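PDB 1QYI: hypothetical protein from Staphylococcus aureus subsp. aureus, which is of unknown function but is probably a hydrolase of the haloacid dehalogenase (HAD) superfamily, with a large helical insertion. Local coordinates for residues V26-M31 and T202-Y207; I42-L47 and Q182-G187. All coordinates share one frame; numbering follows the deposited sequence.

Contact 1. Residues V26-M31 and T202-Y207; sequences VYELLM and TFKTGY
The carboxylate of Glu28 meets the ammonium group of Lys204 through one oxygen: NZ sits 2.7 Å from OE1, on its syn lone pair, the side that faces the other oxygen. OE2 is farther, 3.6 Å from NZ, which makes the salt bridge one-armed rather than evenly forked. The other flat group nearby, the ring of Tyr27, has CG of Met31, a selenomethionine, over one face, toward the rim. Glu28 and Lys204 come from opposite directions, and the ammonium meets one carboxylate oxygen, which is how two backbones 12.3 Å apart at their nearest CA atoms, those of these two residues, can be linked. With CG of Glu28 anti to the backbone N (chi1 -166°) and the chain extended beyond it, the carboxylate is carried off helix 16-31 toward Lys204. Lys204, from the loop after helix 172-195, is straight all the way to NZ, and also makes a cation-pi contact with Trp184. Trp44 and Val180 pack against Glu28. Both charged residues are buried, so each probably depends on the other to offset the cost of desolvation; the nearby ammonium group would be expected to stabilise the ionised carboxylate.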
ATOM      1  N   VAL A  26     -11.078   0.179  -9.491  1.00 17.24           N
ATOM      2  CA  VAL A  26     -12.491  -0.164  -9.449  1.00 16.10           C
ATOM      3  C   VAL A  26     -13.235   0.559 -10.573  1.00 16.57           C
ATOM      4  O   VAL A  26     -14.026  -0.041 -11.308  1.00 18.11           O
ATOM      5  CB  VAL A  26     -13.087   0.239  -8.085  1.00 16.51           C
ATOM      6  CG1 VAL A  26     -14.515  -0.261  -7.958  1.00 15.65           C
ATOM      7  CG2 VAL A  26     -12.226  -0.318  -6.968  1.00 10.45           C
ATOM      8  N   TYR A  27     -12.953   1.848 -10.722  1.00 15.81           N
ATOM      9  CA  TYR A  27     -13.602   2.652 -11.753  1.00 14.52           C
ATOM     10  C   TYR A  27     -13.281   2.167 -13.186  1.00 14.11           C
ATOM     11  O   TYR A  27     -14.168   2.076 -14.030  1.00 13.38           O
ATOM     12  CB  TYR A  27     -13.212   4.131 -11.556  1.00 14.12           C
ATOM     13  CG  TYR A  27     -14.141   5.139 -12.207  1.00 15.84           C
ATOM     14  CD1 TYR A  27     -15.507   5.189 -11.889  1.00 17.51           C
ATOM     15  CD2 TYR A  27     -13.652   6.048 -13.143  1.00 15.98           C
ATOM     16  CE1 TYR A  27     -16.358   6.126 -12.500  1.00 18.17           C
ATOM     17  CE2 TYR A  27     -14.481   6.981 -13.754  1.00 16.58           C
ATOM     18  CZ  TYR A  27     -15.826   7.020 -13.440  1.00 18.78           C
ATOM     19  OH  TYR A  27     -16.627   7.929 -14.097  1.00 17.12           O
ATOM     20  N   GLU A  28     -12.026   1.842 -13.467  1.00 13.82           N
ATOM     21  CA  GLU A  28     -11.688   1.371 -14.802  1.00 15.29           C
ATOM     22  C   GLU A  28     -12.321   0.024 -15.099  1.00 17.48           C
ATOM     23  O   GLU A  28     -12.654  -0.286 -16.242  1.00 20.49           O
ATOM     24  CB  GLU A  28     -10.191   1.223 -14.964  1.00 14.71           C
ATOM     25  CG  GLU A  28      -9.773   1.069 -16.407  1.00 13.35           C
ATOM     26  CD  GLU A  28      -8.377   0.526 -16.536  1.00 14.15           C
ATOM     27  OE1 GLU A  28      -7.556   0.754 -15.607  1.00 11.47           O
ATOM     28  OE2 GLU A  28      -8.102  -0.117 -17.578  1.00 14.31           O
ATOM     29  N   LEU A  29     -12.459  -0.790 -14.065  1.00 18.78           N
ATOM     30  CA  LEU A  29     -13.064  -2.105 -14.206  1.00 21.65           C
ATOM     31  C   LEU A  29     -14.578  -1.958 -14.372  1.00 24.14           C
ATOM     32  O   LEU A  29     -15.286  -2.925 -14.675  1.00 25.66           O
ATOM     33  CB  LEU A  29     -12.759  -2.945 -12.963  1.00 18.80           C
ATOM     34  CG  LEU A  29     -11.864  -4.180 -13.076  1.00 20.89           C
ATOM     35  CD1 LEU A  29     -10.805  -4.002 -14.155  1.00 23.64           C
ATOM     36  CD2 LEU A  29     -11.209  -4.413 -11.714  1.00 21.18           C
ATOM     37  N   LEU A  30     -15.077  -0.739 -14.206  1.00 25.47           N
ATOM     38  CA  LEU A  30     -16.515  -0.518 -14.300  1.00 25.63           C
ATOM     39  C   LEU A  30     -17.003   0.185 -15.557  1.00 25.14           C
ATOM     40  O   LEU A  30     -18.033  -0.201 -16.112  1.00 25.64           O
ATOM     41  CB  LEU A  30     -16.970   0.255 -13.066  1.00 23.52           C
ATOM     42  CG  LEU A  30     -18.062  -0.298 -12.163  1.00 21.19           C
ATOM     43  CD1 LEU A  30     -18.010  -1.798 -11.976  1.00 20.08           C
ATOM     44  CD2 LEU A  30     -17.866   0.399 -10.850  1.00 22.59           C
HETATM   45  N   MSE A  31     -16.259   1.194 -16.004  1.00 25.46           N
HETATM   46  CA  MSE A  31     -16.630   1.988 -17.176  1.00 26.83           C
HETATM   47  C   MSE A  31     -15.913   1.616 -18.463  1.00 26.39           C
HETATM   48  O   MSE A  31     -16.462   1.811 -19.545  1.00 27.45           O
HETATM   49  CB  MSE A  31     -16.381   3.482 -16.915  1.00 30.52           C
HETATM   50  CG  MSE A  31     -16.924   4.001 -15.593  1.00 36.05           C
HETATM   51 SE   MSE A  31     -18.820   3.643 -15.345  1.00 44.71          SE
HETATM   52  CE  MSE A  31     -19.422   5.502 -15.330  1.00 43.87           C
ATOM     53  N   THR A 202      -0.887   1.215 -23.135  1.00 25.32           N
ATOM     54  CA  THR A 202       0.353   1.837 -23.582  1.00 26.68           C
ATOM     55  C   THR A 202       0.309   3.303 -23.226  1.00 28.61           C
ATOM     56  O   THR A 202       1.118   4.085 -23.719  1.00 30.12           O
ATOM     57  CB  THR A 202       0.580   1.738 -25.104  1.00 26.26           C
ATOM     58  OG1 THR A 202      -0.488   2.390 -25.788  1.00 26.62           O
ATOM     59  CG2 THR A 202       0.680   0.286 -25.553  1.00 25.52           C
ATOM     60  N   PHE A 203      -0.652   3.677 -22.383  1.00 29.76           N
ATOM     61  CA  PHE A 203      -0.798   5.073 -21.957  1.00 30.32           C
ATOM     62  C   PHE A 203      -0.599   5.264 -20.448  1.00 30.16           C
ATOM     63  O   PHE A 203      -0.552   6.394 -19.967  1.00 31.38           O
ATOM     64  CB  PHE A 203      -2.175   5.611 -22.382  1.00 30.01           C
ATOM     65  CG  PHE A 203      -3.327   4.816 -21.835  1.00 32.25           C
ATOM     66  CD1 PHE A 203      -3.681   4.912 -20.490  1.00 30.81           C
ATOM     67  CD2 PHE A 203      -4.011   3.913 -22.649  1.00 31.43           C
ATOM     68  CE1 PHE A 203      -4.689   4.117 -19.965  1.00 32.45           C
ATOM     69  CE2 PHE A 203      -5.021   3.111 -22.133  1.00 32.38           C
ATOM     70  CZ  PHE A 203      -5.363   3.211 -20.785  1.00 32.65           C
ATOM     71  N   LYS A 204      -0.480   4.166 -19.704  1.00 29.02           N
ATOM     72  CA  LYS A 204      -0.289   4.257 -18.257  1.00 26.78           C
ATOM     73  C   LYS A 204       1.190   4.467 -17.887  1.00 26.52           C
ATOM     74  O   LYS A 204       2.013   3.551 -17.962  1.00 25.05           O
ATOM     75  CB  LYS A 204      -0.843   3.012 -17.565  1.00 24.52           C
ATOM     76  CG  LYS A 204      -2.364   2.898 -17.633  1.00 21.49           C
ATOM     77  CD  LYS A 204      -2.870   1.675 -16.868  1.00 19.31           C
ATOM     78  CE  LYS A 204      -4.394   1.585 -16.878  1.00 20.67           C
ATOM     79  NZ  LYS A 204      -4.884   0.502 -15.977  1.00 19.07           N
ATOM     80  N   THR A 205       1.506   5.693 -17.475  1.00 24.74           N
ATOM     81  CA  THR A 205       2.862   6.071 -17.121  1.00 22.74           C
ATOM     82  C   THR A 205       3.295   5.635 -15.724  1.00 22.96           C
ATOM     83  O   THR A 205       4.488   5.476 -15.454  1.00 22.46           O
ATOM     84  CB  THR A 205       3.012   7.570 -17.266  1.00 22.79           C
ATOM     85  OG1 THR A 205       1.917   8.221 -16.618  1.00 24.04           O
ATOM     86  CG2 THR A 205       2.990   7.955 -18.741  1.00 26.44           C
ATOM     87  N   GLY A 206       2.324   5.433 -14.839  1.00 21.14           N
ATOM     88  CA  GLY A 206       2.633   5.004 -13.491  1.00 21.96           C
ATOM     89  C   GLY A 206       2.660   6.103 -12.442  1.00 22.80           C
ATOM     90  O   GLY A 206       3.581   6.923 -12.393  1.00 22.41           O
ATOM     91  N   TYR A 207       1.649   6.102 -11.582  1.00 21.87           N
ATOM     92  CA  TYR A 207       1.550   7.087 -10.524  1.00 21.04           C
ATOM     93  C   TYR A 207       2.642   6.912  -9.482  1.00 21.89           C
ATOM     94  O   TYR A 207       2.614   7.549  -8.429  1.00 20.59           O
ATOM     95  CB  TYR A 207       0.165   7.009  -9.878  1.00 20.22           C
ATOM     96  CG  TYR A 207      -0.914   7.517 -10.802  1.00 18.66           C
ATOM     97  CD1 TYR A 207      -1.124   8.888 -10.967  1.00 18.04           C
ATOM     98  CD2 TYR A 207      -1.666   6.639 -11.573  1.00 16.34           C
ATOM     99  CE1 TYR A 207      -2.054   9.372 -11.881  1.00 15.25           C
ATOM    100  CE2 TYR A 207      -2.598   7.118 -12.492  1.00 17.60           C
ATOM    101  CZ  TYR A 207      -2.781   8.486 -12.637  1.00 15.90           C
ATOM    102  OH  TYR A 207      -3.685   8.965 -13.553  1.00 21.24           O
TER

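Contact 2. Residues I42-L47 and Q182-G187; sequences IDWETL and QEWYLG
In the loop that sends Trp44 and Leu47 against Trp184, the carbonyl O of Asp43 is gripped twice by Thr46. The amide N of Thr46 closes a type I beta turn onto it at 2.9 Å, and Thr46 OG1 reaches the same oxygen at 2.9 Å, tilted 26° from the carbonyl plane; both donors come from the same face of that plane. A weak bond from Glu45 N to Asp43 OD2 adds an Asx turn at the start of the short 3-10 segment 44-45. The folded loop thus presents Trp44 and Leu47 to helix 172-195. From there the indole of Trp184 reaches across with its six-membered ring leading. Its CH2 corner bears the contact, 3.8 Å from Trp44 CB and 3.8 Å from Leu47 CD1, close to both at once. The two indoles form an offset edge-to-face pair: the five-membered ring of Trp44 and the six-membered ring of Trp184 have centroids 5.9 Å apart and planes at 89°, with the edge of Trp184 directed at the face of Trp44 and CZ2 lying over its rim. Against the opposite face of Trp44 comes Ile42 O, also near the rim. Trp44 has CG anti to its carbonyl carbon and beside its backbone N (chi1 -54°), while NE1 is tied to Asp32 by a hydrogen bond and His41 stacks on the ring. Leu47 crosses Trp184 at about a right angle and also touches Leu24 of helix 16-31 and Tyr207. Val21 and Thr25 of that helix pack on Trp184. This aromatic and aliphatic packing of the loop between helices 16-31 and 49-60 against helix 172-195 belongs to the helical region between strands 3-6 and 233-237, whose place in the chain is consistent with a C1-type cap of a HAD-like protein.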
ATOM      1  N   ILE A  42     -14.251   9.521 -18.684  1.00 23.98           N
ATOM      2  CA  ILE A  42     -13.184  10.368 -19.183  1.00 24.98           C
ATOM      3  C   ILE A  42     -12.028   9.514 -19.701  1.00 26.85           C
ATOM      4  O   ILE A  42     -11.871   8.359 -19.305  1.00 27.17           O
ATOM      5  CB  ILE A  42     -12.706  11.328 -18.074  1.00 24.34           C
ATOM      6  CG1 ILE A  42     -11.755  12.363 -18.669  1.00 23.62           C
ATOM      7  CG2 ILE A  42     -12.069  10.545 -16.934  1.00 23.97           C
ATOM      8  CD1 ILE A  42     -11.441  13.484 -17.737  1.00 21.91           C
ATOM      9  N   ASP A  43     -11.239  10.070 -20.612  1.00 28.97           N
ATOM     10  CA  ASP A  43     -10.104   9.347 -21.169  1.00 30.93           C
ATOM     11  C   ASP A  43      -9.054   9.176 -20.075  1.00 32.06           C
ATOM     12  O   ASP A  43      -8.565  10.154 -19.511  1.00 33.71           O
ATOM     13  CB  ASP A  43      -9.522  10.118 -22.352  1.00 33.06           C
ATOM     14  CG  ASP A  43      -8.490   9.315 -23.123  1.00 35.56           C
ATOM     15  OD1 ASP A  43      -7.936   9.847 -24.103  1.00 38.16           O
ATOM     16  OD2 ASP A  43      -8.232   8.149 -22.767  1.00 38.98           O
ATOM     17  N   TRP A  44      -8.730   7.929 -19.764  1.00 33.45           N
ATOM     18  CA  TRP A  44      -7.757   7.614 -18.724  1.00 32.74           C
ATOM     19  C   TRP A  44      -6.444   8.344 -18.909  1.00 33.23           C
ATOM     20  O   TRP A  44      -5.836   8.804 -17.945  1.00 33.18           O
ATOM     21  CB  TRP A  44      -7.472   6.124 -18.734  1.00 31.84           C
ATOM     22  CG  TRP A  44      -8.681   5.294 -18.625  1.00 31.85           C
ATOM     23  CD1 TRP A  44      -8.992   4.207 -19.382  1.00 30.90           C
ATOM     24  CD2 TRP A  44      -9.733   5.436 -17.670  1.00 30.91           C
ATOM     25  NE1 TRP A  44     -10.165   3.645 -18.947  1.00 31.20           N
ATOM     26  CE2 TRP A  44     -10.634   4.370 -17.876  1.00 30.17           C
ATOM     27  CE3 TRP A  44      -9.980   6.329 -16.616  1.00 30.96           C
ATOM     28  CZ2 TRP A  44     -11.792   4.202 -17.117  1.00 28.51           C
ATOM     29  CZ3 TRP A  44     -11.135   6.161 -15.854  1.00 29.17           C
ATOM     30  CH2 TRP A  44     -12.010   5.091 -16.096  1.00 27.97           C
ATOM     31  N   GLU A  45      -6.006   8.437 -20.159  1.00 33.48           N
ATOM     32  CA  GLU A  45      -4.745   9.077 -20.471  1.00 34.34           C
ATOM     33  C   GLU A  45      -4.754  10.596 -20.294  1.00 34.25           C
ATOM     34  O   GLU A  45      -3.738  11.252 -20.512  1.00 35.50           O
ATOM     35  CB  GLU A  45      -4.324   8.708 -21.893  1.00 35.14           C
ATOM     36  CG  GLU A  45      -2.949   9.216 -22.265  1.00 37.87           C
ATOM     37  CD  GLU A  45      -2.535   8.830 -23.666  1.00 39.72           C
ATOM     38  OE1 GLU A  45      -1.487   9.337 -24.124  1.00 40.43           O
ATOM     39  OE2 GLU A  45      -3.243   8.017 -24.303  1.00 40.13           O
ATOM     40  N   THR A  46      -5.888  11.164 -19.895  1.00 32.65           N
ATOM     41  CA  THR A  46      -5.940  12.606 -19.694  1.00 31.99           C
ATOM     42  C   THR A  46      -6.410  13.002 -18.289  1.00 31.87           C
ATOM     43  O   THR A  46      -6.727  14.163 -18.032  1.00 32.66           O
ATOM     44  CB  THR A  46      -6.829  13.303 -20.766  1.00 33.79           C
ATOM     45  OG1 THR A  46      -8.145  12.728 -20.783  1.00 33.62           O
ATOM     46  CG2 THR A  46      -6.192  13.161 -22.141  1.00 32.82           C
ATOM     47  N   LEU A  47      -6.432  12.035 -17.375  1.00 30.42           N
ATOM     48  CA  LEU A  47      -6.848  12.278 -15.990  1.00 29.22           C
ATOM     49  C   LEU A  47      -6.013  13.365 -15.303  1.00 29.15           C
ATOM     50  O   LEU A  47      -4.831  13.524 -15.599  1.00 30.38           O
ATOM     51  CB  LEU A  47      -6.729  10.989 -15.177  1.00 28.26           C
ATOM     52  CG  LEU A  47      -7.638   9.818 -15.530  1.00 27.28           C
ATOM     53  CD1 LEU A  47      -7.079   8.549 -14.911  1.00 27.07           C
ATOM     54  CD2 LEU A  47      -9.042  10.093 -15.048  1.00 27.27           C
ATOM     55  N   GLN A 182      -1.651  -2.708 -10.515  1.00 18.96           N
ATOM     56  CA  GLN A 182      -0.207  -2.683 -10.676  1.00 19.61           C
ATOM     57  C   GLN A 182       0.221  -1.896 -11.913  1.00 19.09           C
ATOM     58  O   GLN A 182       1.218  -1.170 -11.878  1.00 19.38           O
ATOM     59  CB  GLN A 182       0.343  -4.119 -10.708  1.00 19.77           C
ATOM     60  CG  GLN A 182       0.244  -4.832  -9.358  1.00 22.46           C
ATOM     61  CD  GLN A 182       1.144  -4.216  -8.294  1.00 25.07           C
ATOM     62  OE1 GLN A 182       2.334  -4.519  -8.234  1.00 25.71           O
ATOM     63  NE2 GLN A 182       0.584  -3.334  -7.462  1.00 23.22           N
ATOM     64  N   GLU A 183      -0.528  -2.024 -13.004  1.00 18.88           N
ATOM     65  CA  GLU A 183      -0.173  -1.284 -14.206  1.00 18.61           C
ATOM     66  C   GLU A 183      -0.446   0.193 -13.954  1.00 18.44           C
ATOM     67  O   GLU A 183       0.328   1.064 -14.352  1.00 17.61           O
ATOM     68  CB  GLU A 183      -0.963  -1.775 -15.420  1.00 17.81           C
ATOM     69  CG  GLU A 183      -0.066  -1.945 -16.618  1.00 20.47           C
ATOM     70  CD  GLU A 183      -0.806  -2.297 -17.891  1.00 22.38           C
ATOM     71  OE1 GLU A 183      -1.527  -3.317 -17.903  1.00 25.45           O
ATOM     72  OE2 GLU A 183      -0.653  -1.553 -18.882  1.00 22.46           O
ATOM     73  N   TRP A 184      -1.558   0.463 -13.282  1.00 20.00           N
ATOM     74  CA  TRP A 184      -1.930   1.820 -12.926  1.00 21.28           C
ATOM     75  C   TRP A 184      -0.788   2.445 -12.119  1.00 22.01           C
ATOM     76  O   TRP A 184      -0.334   3.549 -12.411  1.00 21.37           O
ATOM     77  CB  TRP A 184      -3.197   1.791 -12.074  1.00 22.55           C
ATOM     78  CG  TRP A 184      -4.480   2.098 -12.816  1.00 20.82           C
ATOM     79  CD1 TRP A 184      -5.690   1.487 -12.660  1.00 18.22           C
ATOM     80  CD2 TRP A 184      -4.685   3.169 -13.748  1.00 21.05           C
ATOM     81  NE1 TRP A 184      -6.641   2.123 -13.431  1.00 22.10           N
ATOM     82  CE2 TRP A 184      -6.055   3.160 -14.096  1.00 20.65           C
ATOM     83  CE3 TRP A 184      -3.849   4.148 -14.300  1.00 23.00           C
ATOM     84  CZ2 TRP A 184      -6.602   4.076 -14.987  1.00 20.51           C
ATOM     85  CZ3 TRP A 184      -4.391   5.060 -15.186  1.00 22.50           C
ATOM     86  CH2 TRP A 184      -5.767   5.021 -15.514  1.00 23.57           C
ATOM     87  N   TYR A 185      -0.316   1.712 -11.116  1.00 22.49           N
ATOM     88  CA  TYR A 185       0.746   2.193 -10.248  1.00 23.82           C
ATOM     89  C   TYR A 185       2.150   2.193 -10.851  1.00 23.35           C
ATOM     90  O   TYR A 185       2.755   3.255 -11.009  1.00 23.01           O
ATOM     91  CB  TYR A 185       0.742   1.391  -8.947  1.00 27.01           C
ATOM     92  CG  TYR A 185       1.398   2.082  -7.764  1.00 30.59           C
ATOM     93  CD1 TYR A 185       2.786   2.145  -7.638  1.00 31.86           C
ATOM     94  CD2 TYR A 185       0.620   2.661  -6.762  1.00 33.23           C
ATOM     95  CE1 TYR A 185       3.380   2.765  -6.534  1.00 33.92           C
ATOM     96  CE2 TYR A 185       1.197   3.280  -5.665  1.00 34.61           C
ATOM     97  CZ  TYR A 185       2.572   3.326  -5.552  1.00 35.11           C
ATOM     98  OH  TYR A 185       3.130   3.911  -4.443  1.00 37.48           O
ATOM     99  N   LEU A 186       2.678   1.017 -11.175  1.00 21.66           N
ATOM    100  CA  LEU A 186       4.030   0.931 -11.735  1.00 20.82           C
ATOM    101  C   LEU A 186       4.125   1.483 -13.149  1.00 21.44           C
ATOM    102  O   LEU A 186       5.190   1.932 -13.577  1.00 23.43           O
ATOM    103  CB  LEU A 186       4.512  -0.519 -11.742  1.00 17.16           C
ATOM    104  CG  LEU A 186       4.355  -1.304 -10.438  1.00 17.51           C
ATOM    105  CD1 LEU A 186       4.600  -2.777 -10.716  1.00 11.81           C
ATOM    106  CD2 LEU A 186       5.311  -0.775  -9.368  1.00  8.23           C
ATOM    107  N   GLY A 187       3.011   1.460 -13.870  1.00 22.54           N
ATOM    108  CA  GLY A 187       3.032   1.920 -15.244  1.00 25.09           C
ATOM    109  C   GLY A 187       3.321   0.713 -16.123  1.00 27.25           C
ATOM    110  O   GLY A 187       3.858  -0.279 -15.645  1.00 28.40           O
TER

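In the fold
The two contacts have centres about 4 Å apart and form one buried cluster, about 17 Å from the centre of the chain. Along the sequence the order is 26-31, 42-47, 182-187, 202-207, so contact 1 brackets contact 2: helix 16-31 and the loop after it come back against helix 172-195 and the loop that follows that. Trp184 of contact 2 is common to both, touching Glu28 and Lys204 of contact 1, with its CE2 3.5 Å from Lys204 NZ. All four segments precede helix 217-229 and lie in the mostly helical part, apart from the parallel sheet, where they join the beginning of the probable cap to its end.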